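Local coordinates for protein type ii site-specific deoxyribonuclease (Klebsiella pneumoniae, PDB 6EKR) that probably cleaves double-stranded DNA at specific sequences, as a type II restriction endonuclease of the PD-(D/E)xK nuclease class, at residues 69-73 against 265-269; 189-193 against 293-297; 245-251 against 271-277. The protein carries 2 engineered substitutions. All blocks are in the same frame, centred on the assembly; numbering follows the deposited sequence.

Interaction 1 (69-73 against 265-269); sequences VRDDL and YCDIP
Two irregular loops can meet through an arginine whose main salt bridge stays within its own loop, as 69-73 and 265-269 illustrate. V69 is extended (phi/psi -128/123) and points away from the partner loop. R70 turns toward it, its CA 7.7 Å from that of D267; with chi1 at -91° and chi2 to chi4 at t, p and t, the side chain reaches D267. R70 NH1 makes only a weak, salt-bridged hydrogen bond to D267 OD1 (3.4 Å), and a water bridges R70 NH1 (2.8 Å) and C266 O (3.2 Å). D71 and D72 are the central residues of a type I turn closed by L73 N to R70 O (2.8 Å). The turn brings D72, chi1 p, back onto the arginine: R70 NE to D72 OD1 and R70 NH2 to D72 OD2 are both 2.8 Å, completing a salt-bridge network with D267. L73 CD2 makes a van der Waals approach to the carbonyl C266 O (3.4 Å) and an apolar contact with C266 CB (4.4 Å). Around this buried contact, Y112 of helix 101-125 covers L73 and C266, Y56 of strand 53-61 hydrogen-bonds D267 OD2, and 265-269 leaves the mixed sheet after strand 262-265.

Interaction 2 (189-193 against 293-297); sequences ASVVI and IYSFF
Helix-on-sheet packing, wholly apolar and buried, joins the strand 190-194 to the C-terminal helix 286-298, which lies along that strand on one face of the mixed sheet. The short axes of 190-193 and 293-297 approach to 9.9 Å and run nearly antiparallel, at 162°; the closest CA pairs are V191 with I293 (8.2 Å) and S190 with F297 (8.6 Å). No hydrogen bond crosses. A189, just before the strand, and V191 and I193 within it direct CA-to-CB toward the helix, while S190 and V192 point away. V191, chi1 m, is central: its CG1 sits over the face of the F296 ring, 3.8 Å from the centroid and 23° off the normal, a CH-pi contact, and also lies 3.8 Å from F297 CE2 and 4.2 Å from I293 CD1. F296 (chi1 t, chi2 90°) further meets A189, with F296 CZ 4.4 Å from A189 CB. F297 leaves the helix sideways and with chi1 m its ring reaches V191. At the other end I193 CD1 touches I293 CD1 at 4.1 Å. F223 and F225 of strand 222-227 and L145 of helix 132-148 extend this core, an alpha/beta layer consistent with the helix-flanked central sheet of PD-(D/E)xK nucleases.

Interaction 3 (245-251 against 271-277); sequences CVPGTIR and RYLERDL
A single strong hydrogen bond spans this contact: V246 N donates to Y272 OH at 2.9 Å, with an N-H...O angle of 171°. V246 is the N-cap residue of helix 247-257, so the tyrosine hydroxyl fixes the backbone just where that helix starts. Within 271-277, R271 (chi1 t, chi2 p) folds over to grip D276 (chi1 p) through two hydrogen bonds of a salt bridge, R271 NH1 to D276 OD1 at 2.8 Å and R271 NH2 to D276 OD2 at 2.6 Å, clasping the 3-10 turn 271-273 to the short helix 275-278. The exposed R251 extends the network by a long salt bridge, R251 NH1 to D276 OD2 at 4.0 Å.

The two segments run side by side in the same sense, C245 facing R271 (CA atoms 7.1 Å apart) and R251 facing L277 (6.6 Å). Y272, with chi1 m and chi2 near -11°, carries its ring in under C245, whose SG stands over the face, 3.8 Å from the centroid and 16° off the normal. I250 CD1 closes on Y272 CZ at 3.3 Å. P247 CB lies over one face of the R271 guanidinium, 3.6 Å from R271 NH2, and I250 CG2 packs on L277 CD2 at 3.6 Å. M263 of strand 262-265 backs I250 and Y272, and T249 of helix 247-257 hydrogen-bonds D167 of the second subunit. The chemistry thus grades from a tyrosine-centred side backed by M263 to a charged side around D276, and the helix whose start carries the bond to Y272 also meets the second subunit.

How the interactions relate
The six segments interleave: 69-73, 189-193, 245-251, 265-269, 271-277 and 293-297. Interactions 1 and 2 cross, as do 1 and 3, whereas interaction 3 is nested within the loop interaction 2 closes. Centres of interactions 1 and 3 lie 18 Å apart, yet they touch, Y265 OH resting 3.4 Å from Y272 CE2 and P269 CB 3.6 Å from C245 SG. Interaction 2 is 24 Å from either centre and touches neither. The mixed sheet relates them: interaction 2 covers strand 190-194, and the region following strand 262-265, two strands away, supplies one side of both others. Each contact thus pairs a segment on or following one of its strands with the loop before helix 78-91, helix 286-298 or helix 247-257.

Interaction 1 (69-73 against 265-269)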
loop_
_atom_site.group_PDB
_atom_site.type_symbol
_atom_site.label_atom_id
_atom_site.label_comp_id
_atom_site.label_asym_id
_atom_site.label_seq_id
_atom_site.Cartn_x
_atom_site.Cartn_y
_atom_site.Cartn_z
ATOM N N VAL A 69 -19.760 -8.310 -12.546
ATOM C CA VAL A 69 -20.582 -9.056 -11.600
ATOM C C VAL A 69 -20.794 -10.485 -12.095
ATOM O O VAL A 69 -21.279 -10.703 -13.207
ATOM C CB VAL A 69 -21.951 -8.344 -11.379
ATOM C CG1 VAL A 69 -23.045 -9.320 -10.987
ATOM C CG2 VAL A 69 -21.826 -7.263 -10.331
ATOM N N ARG A 70 -20.417 -11.453 -11.268
ATOM C CA ARG A 70 -20.711 -12.845 -11.562
ATOM C C ARG A 70 -22.211 -13.080 -11.480
ATOM O O ARG A 70 -22.774 -13.186 -10.391
ATOM C CB ARG A 70 -19.952 -13.797 -10.632
ATOM C CG ARG A 70 -18.602 -14.219 -11.171
ATOM C CD ARG A 70 -17.942 -15.243 -10.284
ATOM N NE ARG A 70 -18.611 -16.536 -10.361
ATOM C CZ ARG A 70 -18.311 -17.589 -9.608
ATOM N NH1 ARG A 70 -17.347 -17.523 -8.693
ATOM N NH2 ARG A 70 -18.987 -18.713 -9.769
ATOM N N ASP A 71 -22.835 -13.147 -12.654
ATOM C CA ASP A 71 -24.276 -13.345 -12.801
ATOM C C ASP A 71 -24.762 -14.624 -12.140
ATOM O O ASP A 71 -25.873 -14.685 -11.603
ATOM C CB ASP A 71 -24.634 -13.400 -14.275
ATOM C CG ASP A 71 -26.115 -13.552 -14.497
ATOM O OD1 ASP A 71 -26.745 -12.543 -14.860
ATOM O OD2 ASP A 71 -26.655 -14.666 -14.292
ATOM N N ASP A 72 -23.919 -15.647 -12.194
ATOM C CA ASP A 72 -24.206 -16.912 -11.559
ATOM C C ASP A 72 -24.191 -16.808 -10.032
ATOM O O ASP A 72 -24.505 -17.775 -9.348
ATOM C CB ASP A 72 -23.184 -17.945 -12.018
ATOM C CG ASP A 72 -21.878 -17.833 -11.275
ATOM O OD1 ASP A 72 -21.013 -17.015 -11.662
ATOM O OD2 ASP A 72 -21.722 -18.579 -10.293
ATOM N N LEU A 73 -23.822 -15.637 -9.511
ATOM C CA LEU A 73 -23.629 -15.431 -8.072
ATOM C C LEU A 73 -24.568 -14.345 -7.519
ATOM O O LEU A 73 -25.111 -14.472 -6.418
ATOM C CB LEU A 73 -22.161 -15.073 -7.809
ATOM C CG LEU A 73 -21.389 -15.742 -6.662
ATOM C CD1 LEU A 73 -21.457 -17.273 -6.711
ATOM C CD2 LEU A 73 -19.933 -15.268 -6.648
ATOM N N TYR A 265 -13.173 -15.740 -0.382
ATOM C CA TYR A 265 -13.711 -14.958 -1.481
ATOM C C TYR A 265 -15.104 -15.422 -1.842
ATOM O O TYR A 265 -15.421 -16.597 -1.741
ATOM C CB TYR A 265 -12.845 -15.101 -2.727
ATOM C CG TYR A 265 -11.480 -14.462 -2.661
ATOM C CD1 TYR A 265 -11.283 -13.142 -3.072
ATOM C CD2 TYR A 265 -10.377 -15.189 -2.218
ATOM C CE1 TYR A 265 -10.019 -12.559 -3.020
ATOM C CE2 TYR A 265 -9.112 -14.621 -2.164
ATOM C CZ TYR A 265 -8.934 -13.313 -2.565
ATOM O OH TYR A 265 -7.675 -12.771 -2.506
ATOM N N CYS A 266 -15.935 -14.487 -2.270
ATOM C CA CYS A 266 -17.189 -14.825 -2.895
ATOM C C CYS A 266 -16.862 -15.383 -4.256
ATOM O O CYS A 266 -17.407 -16.403 -4.676
ATOM C CB CYS A 266 -18.043 -13.579 -3.063
ATOM S SG CYS A 266 -18.978 -13.172 -1.627
ATOM N N ASP A 267 -15.953 -14.692 -4.931
ATOM C CA ASP A 267 -15.539 -15.023 -6.269
ATOM C C ASP A 267 -14.051 -15.305 -6.188
ATOM O O ASP A 267 -13.234 -14.412 -6.361
ATOM C CB ASP A 267 -15.858 -13.839 -7.187
ATOM C CG ASP A 267 -15.397 -14.041 -8.618
ATOM O OD1 ASP A 267 -14.889 -15.127 -8.976
ATOM O OD2 ASP A 267 -15.557 -13.084 -9.400
ATOM N N ILE A 268 -13.712 -16.558 -5.895
ATOM C CA ILE A 268 -12.321 -16.974 -5.754
ATOM C C ILE A 268 -11.641 -16.937 -7.112
ATOM O O ILE A 268 -12.127 -17.569 -8.059
ATOM C CB ILE A 268 -12.181 -18.385 -5.174
ATOM C CG1 ILE A 268 -12.815 -18.468 -3.788
ATOM C CG2 ILE A 268 -10.717 -18.744 -5.062
ATOM C CD1 ILE A 268 -13.252 -19.862 -3.382
ATOM N N PRO A 269 -10.520 -16.189 -7.219
ATOM C CA PRO A 269 -9.799 -16.220 -8.488
ATOM C C PRO A 269 -9.259 -17.614 -8.728
ATOM O O PRO A 269 -8.725 -18.251 -7.813
ATOM C CB PRO A 269 -8.655 -15.219 -8.291
ATOM C CG PRO A 269 -8.538 -15.022 -6.827
ATOM C CD PRO A 269 -9.872 -15.315 -6.218
HETATM O O HOH W 1 -16.373 -18.815 -6.448
#

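Interaction 2 (189-193 against 293-297)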
loop_
_atom_site.group_PDB
_atom_site.type_symbol
_atom_site.label_atom_id
_atom_site.label_comp_id
_atom_site.label_asym_id
_atom_site.label_seq_id
_atom_site.Cartn_x
_atom_site.Cartn_y
_atom_site.Cartn_z
ATOM N N ALA A 189 -8.499 -15.680 23.435
ATOM C CA ALA A 189 -8.222 -15.761 22.011
ATOM C C ALA A 189 -9.313 -15.019 21.249
ATOM O O ALA A 189 -10.472 -14.962 21.686
ATOM C CB ALA A 189 -8.143 -17.199 21.557
ATOM N N SER A 190 -8.931 -14.450 20.111
ATOM C CA SER A 190 -9.846 -13.674 19.292
ATOM C C SER A 190 -9.436 -13.724 17.839
ATOM O O SER A 190 -8.268 -13.974 17.518
ATOM C CB SER A 190 -9.855 -12.221 19.756
ATOM O OG SER A 190 -8.538 -11.783 20.030
ATOM N N VAL A 191 -10.407 -13.485 16.964
ATOM C CA VAL A 191 -10.145 -13.357 15.537
ATOM C C VAL A 191 -10.044 -11.898 15.128
ATOM O O VAL A 191 -10.533 -11.004 15.817
ATOM C CB VAL A 191 -11.223 -14.040 14.686
ATOM C CG1 VAL A 191 -11.362 -15.483 15.088
ATOM C CG2 VAL A 191 -12.563 -13.321 14.815
ATOM N N VAL A 192 -9.380 -11.678 14.001
ATOM C CA VAL A 192 -9.255 -10.369 13.399
ATOM C C VAL A 192 -9.615 -10.537 11.936
ATOM O O VAL A 192 -8.931 -11.251 11.200
ATOM C CB VAL A 192 -7.829 -9.836 13.513
ATOM C CG1 VAL A 192 -7.713 -8.501 12.817
ATOM C CG2 VAL A 192 -7.426 -9.698 14.970
ATOM N N ILE A 193 -10.697 -9.888 11.521
ATOM C CA ILE A 193 -11.199 -10.043 10.160
ATOM C C ILE A 193 -10.971 -8.789 9.299
ATOM O O ILE A 193 -11.765 -7.851 9.329
ATOM C CB ILE A 193 -12.669 -10.488 10.149
ATOM C CG1 ILE A 193 -12.823 -11.756 11.003
ATOM C CG2 ILE A 193 -13.142 -10.706 8.713
ATOM C CD1 ILE A 193 -14.190 -11.939 11.628
ATOM N N ILE A 293 -15.414 -19.526 10.970
ATOM C CA ILE A 293 -15.390 -18.587 12.083
ATOM C C ILE A 293 -16.174 -19.159 13.258
ATOM O O ILE A 293 -15.700 -19.121 14.387
ATOM C CB ILE A 293 -15.897 -17.170 11.664
ATOM C CG1 ILE A 293 -14.834 -16.444 10.821
ATOM C CG2 ILE A 293 -16.318 -16.323 12.875
ATOM C CD1 ILE A 293 -13.568 -16.023 11.568
ATOM N N TYR A 294 -17.356 -19.706 12.986
ATOM C CA TYR A 294 -18.174 -20.314 14.024
ATOM C C TYR A 294 -17.425 -21.462 14.651
ATOM O O TYR A 294 -17.316 -21.548 15.876
ATOM C CB TYR A 294 -19.473 -20.837 13.438
ATOM C CG TYR A 294 -20.335 -21.608 14.416
ATOM C CD1 TYR A 294 -21.326 -20.965 15.150
ATOM C CD2 TYR A 294 -20.172 -22.983 14.596
ATOM C CE1 TYR A 294 -22.128 -21.660 16.031
ATOM C CE2 TYR A 294 -20.962 -23.684 15.481
ATOM C CZ TYR A 294 -21.941 -23.017 16.191
ATOM O OH TYR A 294 -22.746 -23.697 17.074
ATOM N N SER A 295 -16.917 -22.347 13.799
ATOM C CA SER A 295 -16.130 -23.486 14.224
ATOM C C SER A 295 -15.033 -23.064 15.202
ATOM O O SER A 295 -14.838 -23.719 16.222
ATOM C CB SER A 295 -15.549 -24.193 13.001
ATOM O OG SER A 295 -14.453 -25.022 13.337
ATOM N N PHE A 296 -14.349 -21.959 14.892
ATOM C CA PHE A 296 -13.269 -21.407 15.726
ATOM C C PHE A 296 -13.738 -21.134 17.134
ATOM O O PHE A 296 -13.042 -21.458 18.104
ATOM C CB PHE A 296 -12.705 -20.110 15.122
ATOM C CG PHE A 296 -11.668 -19.423 15.987
ATOM C CD1 PHE A 296 -10.320 -19.734 15.859
ATOM C CD2 PHE A 296 -12.045 -18.457 16.918
ATOM C CE1 PHE A 296 -9.361 -19.106 16.653
ATOM C CE2 PHE A 296 -11.095 -17.820 17.717
ATOM C CZ PHE A 296 -9.753 -18.140 17.582
ATOM N N PHE A 297 -14.913 -20.529 17.237
ATOM C CA PHE A 297 -15.442 -20.134 18.526
ATOM C C PHE A 297 -16.105 -21.282 19.277
ATOM O O PHE A 297 -16.091 -21.301 20.518
ATOM C CB PHE A 297 -16.362 -18.926 18.389
ATOM C CG PHE A 297 -15.618 -17.631 18.213
ATOM C CD1 PHE A 297 -15.109 -16.952 19.317
ATOM C CD2 PHE A 297 -15.412 -17.100 16.947
ATOM C CE1 PHE A 297 -14.424 -15.764 19.164
ATOM C CE2 PHE A 297 -14.729 -15.917 16.786
ATOM C CZ PHE A 297 -14.233 -15.245 17.900
#

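Interaction 3 (245-251 against 271-277)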
loop_
_atom_site.group_PDB
_atom_site.type_symbol
_atom_site.label_atom_id
_atom_site.label_comp_id
_atom_site.label_asym_id
_atom_site.label_seq_id
_atom_site.Cartn_x
_atom_site.Cartn_y
_atom_site.Cartn_z
ATOM N N CYS A 245 -3.672 -11.384 -9.297
ATOM C CA CYS A 245 -3.143 -12.315 -8.314
ATOM C C CYS A 245 -1.636 -12.250 -8.161
ATOM O O CYS A 245 -0.891 -12.018 -9.119
ATOM C CB CYS A 245 -3.556 -13.737 -8.656
ATOM S SG CYS A 245 -5.309 -13.978 -8.591
ATOM N N VAL A 246 -1.196 -12.488 -6.937
ATOM C CA VAL A 246 0.205 -12.397 -6.597
ATOM C C VAL A 246 0.612 -13.659 -5.795
ATOM O O VAL A 246 0.993 -13.570 -4.625
ATOM C CB VAL A 246 0.513 -11.030 -5.871
ATOM C CG1 VAL A 246 0.559 -9.898 -6.864
ATOM C CG2 VAL A 246 -0.533 -10.709 -4.817
ATOM N N PRO A 247 0.541 -14.844 -6.437
ATOM C CA PRO A 247 0.682 -16.105 -5.706
ATOM C C PRO A 247 2.043 -16.255 -5.041
ATOM O O PRO A 247 2.119 -16.784 -3.933
ATOM C CB PRO A 247 0.497 -17.169 -6.793
ATOM C CG PRO A 247 0.810 -16.484 -8.066
ATOM C CD PRO A 247 0.356 -15.076 -7.881
ATOM N N GLY A 248 3.095 -15.783 -5.711
ATOM C CA GLY A 248 4.444 -15.793 -5.155
ATOM C C GLY A 248 4.529 -14.968 -3.885
ATOM O O GLY A 248 5.117 -15.394 -2.883
ATOM N N THR A 249 3.924 -13.786 -3.923
ATOM C CA THR A 249 3.957 -12.868 -2.800
ATOM C C THR A 249 3.255 -13.427 -1.555
ATOM O O THR A 249 3.763 -13.303 -0.436
ATOM C CB THR A 249 3.409 -11.494 -3.227
ATOM O OG1 THR A 249 4.456 -10.786 -3.896
ATOM C CG2 THR A 249 2.940 -10.667 -2.042
ATOM N N ILE A 250 2.112 -14.068 -1.759
ATOM C CA ILE A 250 1.325 -14.599 -0.656
ATOM C C ILE A 250 2.043 -15.769 -0.005
ATOM O O ILE A 250 1.965 -15.953 1.208
ATOM C CB ILE A 250 -0.096 -14.992 -1.106
ATOM C CG1 ILE A 250 -0.798 -13.778 -1.710
ATOM C CG2 ILE A 250 -0.911 -15.485 0.066
ATOM C CD1 ILE A 250 -2.079 -14.104 -2.419
ATOM N N ARG A 251 2.757 -16.546 -0.811
ATOM C CA ARG A 251 3.551 -17.650 -0.287
ATOM C C ARG A 251 4.715 -17.137 0.561
ATOM O O ARG A 251 4.904 -17.573 1.697
ATOM C CB ARG A 251 4.062 -18.534 -1.418
ATOM C CG ARG A 251 2.986 -19.312 -2.167
ATOM C CD ARG A 251 3.593 -20.017 -3.364
ATOM N NE ARG A 251 4.822 -20.713 -2.992
ATOM C CZ ARG A 251 5.668 -21.270 -3.851
ATOM N NH1 ARG A 251 5.421 -21.232 -5.155
ATOM N NH2 ARG A 251 6.763 -21.876 -3.403
ATOM N N ARG A 271 -6.664 -18.729 -10.148
ATOM C CA ARG A 271 -5.255 -18.922 -9.794
ATOM C C ARG A 271 -5.056 -19.326 -8.335
ATOM O O ARG A 271 -4.186 -20.134 -8.033
ATOM C CB ARG A 271 -4.428 -17.671 -10.108
ATOM C CG ARG A 271 -2.921 -17.772 -9.792
ATOM C CD ARG A 271 -2.238 -18.913 -10.544
ATOM N NE ARG A 271 -0.866 -19.157 -10.098
ATOM C CZ ARG A 271 -0.524 -19.960 -9.089
ATOM N NH1 ARG A 271 -1.449 -20.602 -8.392
ATOM N NH2 ARG A 271 0.752 -20.115 -8.764
ATOM N N TYR A 272 -5.863 -18.772 -7.435
ATOM C CA TYR A 272 -5.716 -19.061 -6.012
ATOM C C TYR A 272 -6.279 -20.434 -5.602
ATOM O O TYR A 272 -6.217 -20.801 -4.425
ATOM C CB TYR A 272 -6.305 -17.935 -5.139
ATOM C CG TYR A 272 -5.511 -16.635 -5.116
ATOM C CD1 TYR A 272 -4.232 -16.554 -5.659
ATOM C CD2 TYR A 272 -6.038 -15.486 -4.531
ATOM C CE1 TYR A 272 -3.501 -15.364 -5.630
ATOM C CE2 TYR A 272 -5.317 -14.283 -4.509
ATOM C CZ TYR A 272 -4.048 -14.231 -5.058
ATOM O OH TYR A 272 -3.313 -13.067 -5.031
ATOM N N LEU A 273 -6.799 -21.200 -6.559
ATOM C CA LEU A 273 -7.342 -22.527 -6.245
ATOM C C LEU A 273 -6.314 -23.671 -6.323
ATOM O O LEU A 273 -6.641 -24.840 -6.093
ATOM C CB LEU A 273 -8.574 -22.821 -7.109
ATOM C CG LEU A 273 -9.864 -22.189 -6.564
ATOM C CD1 LEU A 273 -11.087 -22.645 -7.340
ATOM C CD2 LEU A 273 -10.034 -22.478 -5.062
ATOM N N GLU A 274 -5.071 -23.308 -6.625
ATOM C CA GLU A 274 -3.994 -24.251 -6.870
ATOM C C GLU A 274 -3.262 -24.632 -5.584
ATOM O O GLU A 274 -3.243 -23.860 -4.617
ATOM C CB GLU A 274 -2.999 -23.626 -7.848
ATOM C CG GLU A 274 -3.597 -23.155 -9.161
ATOM C CD GLU A 274 -3.869 -24.281 -10.130
ATOM O OE1 GLU A 274 -3.338 -25.392 -9.933
ATOM O OE2 GLU A 274 -4.616 -24.061 -11.102
ATOM N N ARG A 275 -2.632 -25.809 -5.601
ATOM C CA ARG A 275 -1.909 -26.353 -4.448
ATOM C C ARG A 275 -0.742 -25.494 -3.946
ATOM O O ARG A 275 -0.447 -25.511 -2.751
ATOM C CB ARG A 275 -1.415 -27.778 -4.738
ATOM C CG ARG A 275 -2.378 -28.923 -4.363
ATOM C CD ARG A 275 -3.429 -29.148 -5.448
ATOM N NE ARG A 275 -4.003 -30.494 -5.398
ATOM C CZ ARG A 275 -4.850 -30.992 -6.303
ATOM N NH1 ARG A 275 -5.241 -30.263 -7.343
ATOM N NH2 ARG A 275 -5.307 -32.231 -6.169
ATOM N N ASP A 276 -0.082 -24.747 -4.836
ATOM C CA ASP A 276 1.031 -23.880 -4.414
ATOM C C ASP A 276 0.618 -22.853 -3.360
ATOM O O ASP A 276 1.448 -22.421 -2.567
ATOM C CB ASP A 276 1.765 -23.226 -5.604
ATOM C CG ASP A 276 1.021 -22.023 -6.214
ATOM O OD1 ASP A 276 -0.215 -22.080 -6.413
ATOM O OD2 ASP A 276 1.698 -21.020 -6.542
ATOM N N LEU A 277 -0.668 -22.496 -3.343
ATOM C CA LEU A 277 -1.257 -21.680 -2.280
ATOM C C LEU A 277 -2.022 -22.494 -1.246
ATOM O O LEU A 277 -1.820 -22.331 -0.035
ATOM C CB LEU A 277 -2.209 -20.643 -2.864
ATOM C CG LEU A 277 -1.614 -19.253 -3.018
ATOM C CD1 LEU A 277 -2.524 -18.443 -3.868
ATOM C CD2 LEU A 277 -1.427 -18.596 -1.666
#